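Local coordinates for protein rhamnogalacturonan endolyase YesW (Bacillus subtilis, PDB 2Z8R) that cleaves the rhamnogalacturonan backbone of plant cell-wall pectin as an endo-acting lyase, by beta-elimination, and needs calcium or manganese for activity, at residues Y178-V183 / Q554-N559; Y112-A117 / L130-D135; A2-A7 / G277-L282; W164-G169 / V194-A199. All coordinates share one frame; numbering follows the deposited sequence. Where two conformers were deposited one is given.

From the N terminus, the chain first supplies residues 2-7, whose partner 277-282 comes some 270 residues later, so interaction 3 closes a long loop. Interaction 2 lies inside that loop as a hairpin, 112-117 against 130-135. Interaction 4, also nested there, joins the last strand of the same sheet to the second strand of the next. Interaction 1 crosses both 3 and 4: residues 178-183 fall between the two halves of each, while 554-559 come near the C-terminal end. Interactions 1 and 2 share one calcium ion and two of its waters, and Met182 and Ala195 tie interaction 1 to 4. Interaction 4 ties neighbouring blades together, and interaction 3 fastens the N-terminal residues to the propeller.

Interaction 1: residues Y178-V183 / Q554-N559; sequences YTQFMV and QNIAYN. With CA (calcium ion), chain J.
Asn555, the residue most covered in this contact, lays its side-chain amide over one face of the Phe181 ring. The planes are 23° apart and stacked with an offset toward the rim, Asn555 CG lying 3.6 Å from Phe181 CE2. Both side chains have CG tucked between the backbone N and the carbonyl carbon (chi1 70° for Asn555, 60° for Phe181), a rotation on each side that brings the amide over the ring. Gln180 comes next: its chain bends at chi2, and the amide end arrives beside the backbone where Ile556 joins Ala557, with Gln180 CD 3.7 Å from Ala557 N. Ile556 makes its contact through the CG2 branch, which touches Met182 CE at 3.5 Å and also lies near Gln180 CB. In the eight-bladed beta-propeller of this lyase, residues 178-183 lead into strand 182-184, the edge strand of one blade, and 554-559 form the loop that follows helix 545-553 near the middle of the molecule. That loop is wrapped round a calcium ion. Asn555 O binds it at 2.3 Å, while Ala557 O and Asn559 OD1 each do so at 2.4 Å. Two waters and Asp116 complete six ligands, so three loop oxygens are held on one metal. A further water links the segments, donating to Thr179 O at 2.8 Å and, weakly, to Asn555 O. Tyr558, a substrate-binding residue on the same loop, meets the ring of His177 edge-to-face and makes a cation-pi contact with Lys498.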
# COMPACT_ATOMS: atom_id res chain seq x y z
N TYR A 178 10.41 -3.54 -11.34
CA TYR A 178 10.71 -2.41 -12.21
C TYR A 178 9.91 -1.18 -11.80
O TYR A 178 10.32 -0.47 -10.89
CB TYR A 178 10.56 -2.82 -13.70
CG TYR A 178 11.61 -3.85 -14.10
CD1 TYR A 178 12.92 -3.48 -14.41
CD2 TYR A 178 11.29 -5.22 -14.15
CE1 TYR A 178 13.88 -4.43 -14.75
CE2 TYR A 178 12.24 -6.18 -14.48
CZ TYR A 178 13.54 -5.78 -14.78
OH TYR A 178 14.49 -6.73 -15.11
N THR A 179 8.76 -0.92 -12.42
CA THR A 179 7.98 0.28 -12.09
C THR A 179 7.40 0.22 -10.68
O THR A 179 6.72 -0.75 -10.32
CB THR A 179 6.82 0.49 -13.08
OG1 THR A 179 7.34 0.65 -14.40
CG2 THR A 179 6.00 1.72 -12.72
N GLN A 180 7.69 1.26 -9.90
CA GLN A 180 7.17 1.43 -8.53
C GLN A 180 6.52 2.80 -8.53
O GLN A 180 7.21 3.81 -8.65
CB GLN A 180 8.31 1.38 -7.51
CG GLN A 180 9.33 0.23 -7.73
CD GLN A 180 8.72 -1.17 -7.81
OE1 GLN A 180 9.31 -2.09 -8.42
NE2 GLN A 180 7.57 -1.34 -7.20
N PHE A 181 5.19 2.84 -8.45
CA PHE A 181 4.49 4.10 -8.71
C PHE A 181 3.90 4.72 -7.46
O PHE A 181 3.20 4.05 -6.70
CB PHE A 181 3.45 3.97 -9.84
CG PHE A 181 2.35 2.96 -9.58
CD1 PHE A 181 1.06 3.38 -9.22
CD2 PHE A 181 2.58 1.60 -9.74
CE1 PHE A 181 0.04 2.45 -9.01
CE2 PHE A 181 1.57 0.66 -9.52
CZ PHE A 181 0.29 1.10 -9.15
N MET A 182 4.18 6.00 -7.26
CA MET A 182 3.74 6.72 -6.08
C MET A 182 2.60 7.65 -6.43
O MET A 182 2.71 8.46 -7.36
CB MET A 182 4.89 7.50 -5.45
CG MET A 182 5.91 6.63 -4.74
SD MET A 182 5.19 5.67 -3.38
CE MET A 182 5.33 4.02 -4.06
N VAL A 183 1.51 7.52 -5.68
CA VAL A 183 0.34 8.39 -5.88
C VAL A 183 0.14 9.18 -4.59
O VAL A 183 -0.06 8.61 -3.52
CB VAL A 183 -0.92 7.55 -6.22
CG1 VAL A 183 -2.11 8.50 -6.50
CG2 VAL A 183 -0.64 6.66 -7.43
N GLN A 554 1.97 0.07 -1.06
CA GLN A 554 1.45 -1.31 -1.18
C GLN A 554 1.85 -1.96 -2.49
O GLN A 554 2.23 -3.14 -2.51
CB GLN A 554 -0.05 -1.36 -1.02
CG GLN A 554 -0.54 -2.80 -0.82
CD GLN A 554 -1.96 -2.83 -0.36
OE1 GLN A 554 -2.30 -2.31 0.71
NE2 GLN A 554 -2.82 -3.43 -1.18
N ASN A 555 1.80 -1.20 -3.59
CA ASN A 555 2.11 -1.78 -4.89
C ASN A 555 3.55 -2.23 -5.03
O ASN A 555 3.84 -3.11 -5.83
CB ASN A 555 1.76 -0.84 -6.05
CG ASN A 555 2.67 0.37 -6.14
OD1 ASN A 555 2.39 1.43 -5.55
ND2 ASN A 555 3.76 0.24 -6.88
N ILE A 556 4.46 -1.63 -4.28
CA ILE A 556 5.87 -1.82 -4.66
C ILE A 556 6.36 -3.25 -4.53
O ILE A 556 6.06 -3.96 -3.55
CB ILE A 556 6.82 -0.82 -3.98
CG1 ILE A 556 7.09 -1.18 -2.53
CG2 ILE A 556 6.28 0.63 -4.13
CD1 ILE A 556 8.19 -0.30 -1.87
N ALA A 557 7.10 -3.67 -5.55
CA ALA A 557 7.75 -4.97 -5.59
C ALA A 557 6.83 -6.03 -4.98
O ALA A 557 5.72 -6.22 -5.50
CB ALA A 557 9.12 -4.90 -4.91
N TYR A 558 7.25 -6.73 -3.93
CA TYR A 558 6.38 -7.75 -3.32
C TYR A 558 5.48 -7.12 -2.28
O TYR A 558 5.86 -6.93 -1.12
CB TYR A 558 7.18 -8.91 -2.74
CG TYR A 558 7.93 -9.74 -3.77
CD1 TYR A 558 7.58 -9.72 -5.13
CD2 TYR A 558 8.97 -10.58 -3.38
CE1 TYR A 558 8.27 -10.50 -6.06
CE2 TYR A 558 9.66 -11.36 -4.30
CZ TYR A 558 9.31 -11.30 -5.65
OH TYR A 558 9.99 -12.06 -6.58
N ASN A 559 4.29 -6.77 -2.76
CA ASN A 559 3.26 -6.07 -1.99
C ASN A 559 3.15 -6.60 -0.57
O ASN A 559 2.99 -7.80 -0.37
CB ASN A 559 1.88 -6.27 -2.63
CG ASN A 559 1.82 -5.90 -4.11
OD1 ASN A 559 2.78 -6.08 -4.87
ND2 ASN A 559 0.65 -5.44 -4.53
CA CA J . 3.99 -5.23 -6.76
O HOH W 1 4.51 -1.52 -8.83
O HOH W 2 5.38 -4.11 -8.31
O HOH W 3 4.21 -7.11 -8.09

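Interaction 2: residues Y112-A117 / L130-D135; sequences YSANDA and LILKWD. With CA (calcium ion), chain J.
Lys133 runs straight from CB to CD and then turns at chi3 (73°), which carries NZ alongside the carboxylate of Asp116, whose CG sits beside its own backbone N (chi1 -58°). The salt bridge from Lys133 NZ to Asp116 OD2 is 3.0 Å long and reaches the oxygen from above the carboxylate plane, 40° out of it. The same OD2 binds the calcium ion at 2.4 Å, so one oxygen serves metal and ammonium together. A water extends the cluster, accepting from Lys133 NZ at 2.8 Å and lying next to Asn115 OD1. That amide oxygen also accepts from Asp116 N. The strands form the antiparallel hairpin 109-120/129-136, in which a beta bulge slips the register by one residue: Asn115 N donates to Lys133 O at 2.8 Å, whereas Lys133 N donates to the next residue along, Asp116 O, at 2.9 Å. The bulge thus puts the consecutive Asn115 and Asp116 opposite Lys133. Asn115 and Asp135, both substrate-binding residues, lie side by side with CB atoms 3.8 Å apart. On the other face of the sheet Ala114 CB touches Leu132 CD2 and Trp134 CZ3, and Leu132 CD2 also sits over one face of the Trp134 indole, toward its rim. Asn495, another substrate-binding residue, hydrogen-bonds to Asn115 ND2 and Asp116 OD1; Ser139 holds Asp135 OD2.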
# COMPACT_ATOMS: atom_id res chain seq x y z
N TYR A 112 -2.95 -8.55 -21.53
CA TYR A 112 -2.86 -7.77 -20.30
C TYR A 112 -3.83 -8.22 -19.22
O TYR A 112 -4.96 -8.62 -19.52
CB TYR A 112 -3.10 -6.29 -20.60
CG TYR A 112 -1.90 -5.64 -21.24
CD1 TYR A 112 -0.83 -5.20 -20.46
CD2 TYR A 112 -1.82 -5.49 -22.63
CE1 TYR A 112 0.28 -4.62 -21.04
CE2 TYR A 112 -0.71 -4.90 -23.21
CZ TYR A 112 0.34 -4.47 -22.41
OH TYR A 112 1.45 -3.90 -23.00
N SER A 113 -3.38 -8.13 -17.97
CA SER A 113 -4.25 -8.33 -16.82
C SER A 113 -4.09 -7.17 -15.85
O SER A 113 -3.03 -6.53 -15.78
CB SER A 113 -3.97 -9.67 -16.13
OG SER A 113 -2.63 -9.72 -15.64
N ALA A 114 -5.17 -6.88 -15.13
CA ALA A 114 -5.17 -5.83 -14.13
C ALA A 114 -4.26 -6.28 -12.99
O ALA A 114 -4.33 -7.43 -12.58
CB ALA A 114 -6.59 -5.61 -13.63
N ASN A 115 -3.39 -5.40 -12.51
CA ASN A 115 -2.38 -5.80 -11.54
C ASN A 115 -2.45 -4.86 -10.32
O ASN A 115 -3.54 -4.52 -9.85
CB ASN A 115 -1.01 -5.86 -12.25
CG ASN A 115 0.04 -6.63 -11.48
OD1 ASN A 115 0.85 -6.03 -10.78
ND2 ASN A 115 0.04 -7.97 -11.59
N ASP A 116 -1.30 -4.44 -9.79
CA ASP A 116 -1.27 -3.60 -8.58
C ASP A 116 -1.92 -2.26 -8.82
O ASP A 116 -1.79 -1.67 -9.89
CB ASP A 116 0.17 -3.31 -8.16
CG ASP A 116 0.98 -4.56 -7.90
OD1 ASP A 116 0.42 -5.59 -7.46
OD2 ASP A 116 2.21 -4.48 -8.11
N ALA A 117 -2.59 -1.76 -7.78
CA ALA A 117 -3.15 -0.43 -7.80
C ALA A 117 -2.69 0.42 -6.62
O ALA A 117 -2.09 -0.08 -5.64
CB ALA A 117 -4.69 -0.49 -7.83
N LEU A 130 -8.79 5.27 -8.43
CA LEU A 130 -7.89 4.13 -8.51
C LEU A 130 -6.88 4.35 -9.61
O LEU A 130 -7.24 4.68 -10.74
CB LEU A 130 -8.68 2.85 -8.78
CG LEU A 130 -9.43 2.31 -7.56
CD1 LEU A 130 -10.61 1.44 -7.98
CD2 LEU A 130 -8.49 1.56 -6.62
N ILE A 131 -5.60 4.15 -9.27
CA ILE A 131 -4.51 4.18 -10.24
C ILE A 131 -4.04 2.75 -10.43
O ILE A 131 -3.54 2.12 -9.49
CB ILE A 131 -3.33 5.07 -9.77
CG1 ILE A 131 -3.81 6.48 -9.36
CG2 ILE A 131 -2.25 5.16 -10.85
CD1 ILE A 131 -4.58 7.25 -10.41
N LEU A 132 -4.23 2.23 -11.64
CA LEU A 132 -4.06 0.81 -11.91
C LEU A 132 -2.90 0.55 -12.85
O LEU A 132 -2.81 1.15 -13.92
CB LEU A 132 -5.34 0.24 -12.53
CG LEU A 132 -5.33 -1.23 -12.93
CD1 LEU A 132 -5.23 -2.17 -11.71
CD2 LEU A 132 -6.56 -1.55 -13.76
N LYS A 133 -2.04 -0.39 -12.45
CA LYS A 133 -0.98 -0.91 -13.31
C LYS A 133 -1.47 -2.15 -14.04
O LYS A 133 -1.98 -3.10 -13.41
CB LYS A 133 0.25 -1.25 -12.46
CG LYS A 133 1.46 -1.70 -13.29
CD LYS A 133 2.68 -2.04 -12.43
CE LYS A 133 2.47 -3.36 -11.71
NZ LYS A 133 3.55 -3.64 -10.70
N TRP A 134 -1.31 -2.16 -15.36
CA TRP A 134 -1.57 -3.34 -16.17
C TRP A 134 -0.28 -4.11 -16.36
O TRP A 134 0.79 -3.51 -16.52
CB TRP A 134 -2.09 -2.93 -17.54
CG TRP A 134 -3.47 -2.33 -17.51
CD1 TRP A 134 -3.79 -1.01 -17.47
CD2 TRP A 134 -4.72 -3.05 -17.54
NE1 TRP A 134 -5.17 -0.85 -17.46
CE2 TRP A 134 -5.76 -2.09 -17.50
CE3 TRP A 134 -5.05 -4.41 -17.60
CZ2 TRP A 134 -7.11 -2.45 -17.52
CZ3 TRP A 134 -6.40 -4.77 -17.62
CH2 TRP A 134 -7.41 -3.79 -17.57
N ASP A 135 -0.38 -5.44 -16.36
CA ASP A 135 0.80 -6.29 -16.50
C ASP A 135 0.65 -7.15 -17.74
O ASP A 135 -0.34 -7.85 -17.89
CB ASP A 135 0.95 -7.19 -15.28
CG ASP A 135 2.34 -7.79 -15.16
OD1 ASP A 135 3.33 -7.01 -15.21
OD2 ASP A 135 2.44 -9.02 -15.02
CA CA J . 3.99 -5.23 -6.76
O HOH W 4 -1.04 -10.51 -17.69
O HOH W 5 3.55 -6.42 -10.68
O HOH W 2 5.38 -4.11 -8.31
O HOH W 3 4.21 -7.11 -8.09

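Interaction 3: residues A2-A7 / G277-L282; sequences ARQMEA and GQRPSL
Gln4 and Gln278 meet through their backbones: Gln4 N donates to Gln278 O at 2.9 Å in an almost straight bond of 176°. The preceding CA joins in, Arg3 CA approaching the same carbonyl oxygen, Gln278 O, at 3.6 Å, and these two backbones come closest here, with Arg3 and Gln278 CA atoms 4.4 Å apart. The Gln4 N to Gln278 O bond is the one direct hydrogen bond between the segments. Among the side chains Gln4 is the most covered. With CG opposite the backbone N (chi1 -180°) and the chain extended beyond it, Gln4 crosses the proline ring at about a right angle and sets OE1 3.6 Å from Pro280 CD. A water spans the gap to the neighbouring arginine, donating to Gln4 OE1 at 2.7 Å and accepting from Arg279 NE at 2.8 Å, where it lies at the edge of the guanidinium group and in its plane. The other end of the Gln4 amide, NE2, is held by the backbone O of the calcium ligand Asp185. Arg3 touches Gly277 O with its aliphatic CG at 3.7 Å, while its guanidinium group reaches a salt bridge with Asp339. Strand 3-4 pairs in parallel with strand 580-581, so both chain ends meet beside the propeller blade that contains strand 281-286. Pro545 and Leu549 of helix 545-553 lie against Arg3, and Tyr184 of strand 182-184 packs on Met5 and Pro280.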
# COMPACT_ATOMS: atom_id res chain seq x y z
N ALA A 2 1.57 19.29 13.06
CA ALA A 2 0.47 18.68 12.31
C ALA A 2 0.94 18.30 10.90
O ALA A 2 1.64 19.07 10.24
CB ALA A 2 -0.71 19.64 12.24
N ARG A 3 0.54 17.11 10.45
CA ARG A 3 0.87 16.63 9.10
C ARG A 3 -0.21 16.93 8.08
O ARG A 3 -1.40 16.80 8.37
CB ARG A 3 1.07 15.11 9.09
CG ARG A 3 2.34 14.66 9.68
CD ARG A 3 2.48 13.16 9.52
NE ARG A 3 3.74 12.75 10.10
CZ ARG A 3 4.51 11.78 9.64
NH1 ARG A 3 4.15 11.07 8.57
NH2 ARG A 3 5.66 11.53 10.26
N GLN A 4 0.22 17.27 6.86
CA GLN A 4 -0.68 17.36 5.73
C GLN A 4 -1.33 16.00 5.51
O GLN A 4 -0.63 14.99 5.37
CB GLN A 4 0.10 17.75 4.48
CG GLN A 4 -0.76 17.87 3.23
CD GLN A 4 0.06 17.78 1.97
OE1 GLN A 4 0.94 18.61 1.74
NE2 GLN A 4 -0.20 16.75 1.16
N MET A 5 -2.66 15.97 5.50
CA MET A 5 -3.39 14.75 5.15
C MET A 5 -4.56 15.14 4.23
O MET A 5 -4.82 16.32 4.05
CB MET A 5 -3.86 14.00 6.40
CG MET A 5 -2.72 13.48 7.29
SD MET A 5 -1.59 12.24 6.52
CE MET A 5 -2.45 10.71 6.90
N GLU A 6 -5.24 14.15 3.66
CA GLU A 6 -6.25 14.43 2.63
C GLU A 6 -7.56 14.93 3.21
O GLU A 6 -8.04 14.43 4.23
CB GLU A 6 -6.51 13.17 1.79
CG GLU A 6 -5.34 12.85 0.85
CD GLU A 6 -5.12 11.36 0.60
OE1 GLU A 6 -5.42 10.53 1.49
OE2 GLU A 6 -4.59 11.02 -0.49
N ALA A 7 -8.15 15.92 2.53
CA ALA A 7 -9.53 16.31 2.80
C ALA A 7 -10.41 15.24 2.19
O ALA A 7 -10.47 15.10 0.96
CB ALA A 7 -9.82 17.67 2.19
N GLY A 277 8.54 16.25 8.66
CA GLY A 277 7.56 16.13 9.74
C GLY A 277 6.21 16.79 9.50
O GLY A 277 5.32 16.71 10.36
N GLN A 278 6.06 17.43 8.34
CA GLN A 278 4.87 18.21 8.04
C GLN A 278 4.28 17.88 6.67
O GLN A 278 3.06 17.75 6.53
CB GLN A 278 5.19 19.71 8.12
CG GLN A 278 3.97 20.61 8.10
CD GLN A 278 4.31 22.08 7.95
OE1 GLN A 278 5.28 22.44 7.28
NE2 GLN A 278 3.51 22.95 8.56
N ARG A 279 5.14 17.76 5.66
CA ARG A 279 4.72 17.58 4.27
C ARG A 279 5.39 16.37 3.65
O ARG A 279 6.46 15.96 4.11
CB ARG A 279 5.00 18.85 3.45
CG ARG A 279 4.17 20.04 3.93
CD ARG A 279 4.59 21.34 3.25
NE ARG A 279 4.25 21.37 1.83
CZ ARG A 279 4.55 22.36 1.00
NH1 ARG A 279 5.23 23.42 1.43
NH2 ARG A 279 4.18 22.29 -0.27
N PRO A 280 4.75 15.76 2.63
CA PRO A 280 5.33 14.56 2.00
C PRO A 280 6.56 14.82 1.13
O PRO A 280 6.67 15.87 0.49
CB PRO A 280 4.18 14.05 1.12
CG PRO A 280 3.38 15.31 0.79
CD PRO A 280 3.43 16.10 2.07
N SER A 281 7.47 13.84 1.11
CA SER A 281 8.58 13.76 0.16
C SER A 281 8.49 12.43 -0.56
O SER A 281 7.83 11.49 -0.09
CB SER A 281 9.94 13.83 0.86
OG SER A 281 10.06 15.04 1.58
N LEU A 282 9.20 12.34 -1.68
CA LEU A 282 9.22 11.17 -2.52
C LEU A 282 10.55 10.46 -2.37
O LEU A 282 11.59 11.10 -2.49
CB LEU A 282 9.05 11.60 -3.98
CG LEU A 282 9.17 10.53 -5.07
CD1 LEU A 282 7.97 9.58 -4.99
CD2 LEU A 282 9.20 11.25 -6.41
O HOH W 6 2.30 21.63 10.74
O HOH W 7 3.17 19.25 0.27

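Interaction 4: residues W164-G169 / V194-A199; sequences WRINLG and VAMKTA
Trp164 and Val194 open a series of apolar contacts between two strands whose end-to-end directions differ by 32°. Val194 CG2 meets the indole at its edge, near the ring plane, 4.0 Å from Trp164 CZ2. Next along, Ile166 and Met196 reach toward each other tip to tip, with Ile166 CD1 3.8 Å from Met196 CE. Met196 has CG between the backbone N and the carbonyl carbon (chi1 53°) and an extended chain beyond, which carries CE to Ile166; it was modelled in two conformers, so this pairing is less certain than the rest. Leu168, the residue most covered, sends its CD2 branch across Thr198 at about a right angle and touches Thr198 CG2 at 3.9 Å. The same Leu168 CD2 lies 3.8 Å from Lys197 O. Polar groups are tied off outside the interface: Trp164 NE1 to Gly236 O, Thr198 OG1 to Thr232, and Lys197 NZ to Glu229. Thr202 OG1 then bonds to both Leu168 O and Ala199 N, joining the ends of the two segments. Such alternating side chains, meeting through apolar atoms from separate sheets without backbone pairing, mark the packing of adjacent propeller blades, here strand 162-167 against strand 193-198.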
# COMPACT_ATOMS: atom_id res chain seq x y z
N TRP A 164 -7.39 8.62 -17.87
CA TRP A 164 -6.20 8.61 -18.72
C TRP A 164 -5.47 7.30 -18.66
O TRP A 164 -5.73 6.46 -17.78
CB TRP A 164 -5.22 9.73 -18.34
CG TRP A 164 -4.89 9.85 -16.87
CD1 TRP A 164 -5.42 10.75 -16.00
CD2 TRP A 164 -3.90 9.11 -16.13
NE1 TRP A 164 -4.84 10.61 -14.76
CE2 TRP A 164 -3.91 9.61 -14.81
CE3 TRP A 164 -3.03 8.05 -16.44
CZ2 TRP A 164 -3.09 9.09 -13.80
CZ3 TRP A 164 -2.21 7.54 -15.44
CH2 TRP A 164 -2.24 8.06 -14.14
N ARG A 165 -4.55 7.13 -19.62
CA ARG A 165 -3.60 6.02 -19.65
C ARG A 165 -2.23 6.59 -19.97
O ARG A 165 -2.10 7.39 -20.88
CB ARG A 165 -3.98 5.02 -20.75
CG ARG A 165 -2.90 3.96 -21.04
CD ARG A 165 -3.43 2.77 -21.82
NE ARG A 165 -4.52 2.13 -21.09
CZ ARG A 165 -5.47 1.38 -21.63
NH1 ARG A 165 -5.45 1.09 -22.93
NH2 ARG A 165 -6.44 0.91 -20.85
N ILE A 166 -1.23 6.16 -19.19
CA ILE A 166 0.17 6.41 -19.49
C ILE A 166 0.77 5.11 -19.97
O ILE A 166 0.58 4.06 -19.35
CB ILE A 166 0.92 6.87 -18.22
CG1 ILE A 166 0.48 8.28 -17.83
CG2 ILE A 166 2.46 6.79 -18.41
CD1 ILE A 166 0.90 8.70 -16.43
N ASN A 167 1.50 5.17 -21.08
CA ASN A 167 2.25 4.03 -21.59
C ASN A 167 3.73 4.25 -21.31
O ASN A 167 4.34 5.15 -21.88
CB ASN A 167 2.00 3.84 -23.09
CG ASN A 167 2.67 2.58 -23.65
OD1 ASN A 167 3.65 2.09 -23.09
ND2 ASN A 167 2.14 2.07 -24.76
N LEU A 168 4.33 3.45 -20.43
CA LEU A 168 5.71 3.70 -20.03
C LEU A 168 6.70 3.40 -21.17
O LEU A 168 7.81 3.92 -21.17
CB LEU A 168 6.05 2.93 -18.76
CG LEU A 168 5.43 3.56 -17.51
CD1 LEU A 168 5.42 2.59 -16.38
CD2 LEU A 168 6.16 4.83 -17.10
N GLY A 169 6.27 2.59 -22.13
CA GLY A 169 7.00 2.44 -23.39
C GLY A 169 8.09 1.38 -23.35
O GLY A 169 8.36 0.78 -22.30
N VAL A 194 1.03 11.60 -9.71
CA VAL A 194 1.57 10.25 -9.86
C VAL A 194 3.03 10.38 -10.28
O VAL A 194 3.34 11.06 -11.25
CB VAL A 194 0.79 9.43 -10.91
CG1 VAL A 194 1.34 7.99 -11.00
CG2 VAL A 194 -0.70 9.42 -10.59
N ALA A 195 3.93 9.76 -9.52
CA ALA A 195 5.37 9.85 -9.79
C ALA A 195 5.95 8.46 -9.98
O ALA A 195 5.64 7.54 -9.23
CB ALA A 195 6.07 10.57 -8.64
N MET A 196 6.82 8.32 -10.99
CA MET A 196 7.45 7.04 -11.28
C MET A 196 8.62 7.21 -12.24
O MET A 196 8.72 8.24 -12.93
CB MET A 196 6.44 6.04 -11.85
CG MET A 196 5.65 6.55 -13.04
SD MET A 196 4.23 5.48 -13.35
CE MET A 196 3.35 6.46 -14.57
N LYS A 197 9.49 6.21 -12.28
CA LYS A 197 10.61 6.18 -13.21
C LYS A 197 10.07 6.01 -14.62
O LYS A 197 9.16 5.21 -14.86
CB LYS A 197 11.54 5.02 -12.83
CG LYS A 197 12.82 4.90 -13.65
CD LYS A 197 13.79 3.97 -12.93
CE LYS A 197 15.13 3.87 -13.66
NZ LYS A 197 15.01 3.13 -14.95
N THR A 198 10.61 6.81 -15.54
CA THR A 198 10.18 6.85 -16.94
C THR A 198 11.42 6.83 -17.82
O THR A 198 12.54 6.78 -17.32
CB THR A 198 9.37 8.13 -17.23
OG1 THR A 198 10.17 9.26 -16.91
CG2 THR A 198 8.09 8.16 -16.38
N ALA A 199 11.22 6.85 -19.14
CA ALA A 199 12.32 6.72 -20.07
C ALA A 199 11.98 7.42 -21.38
O ALA A 199 10.84 7.87 -21.58
CB ALA A 199 12.64 5.25 -20.31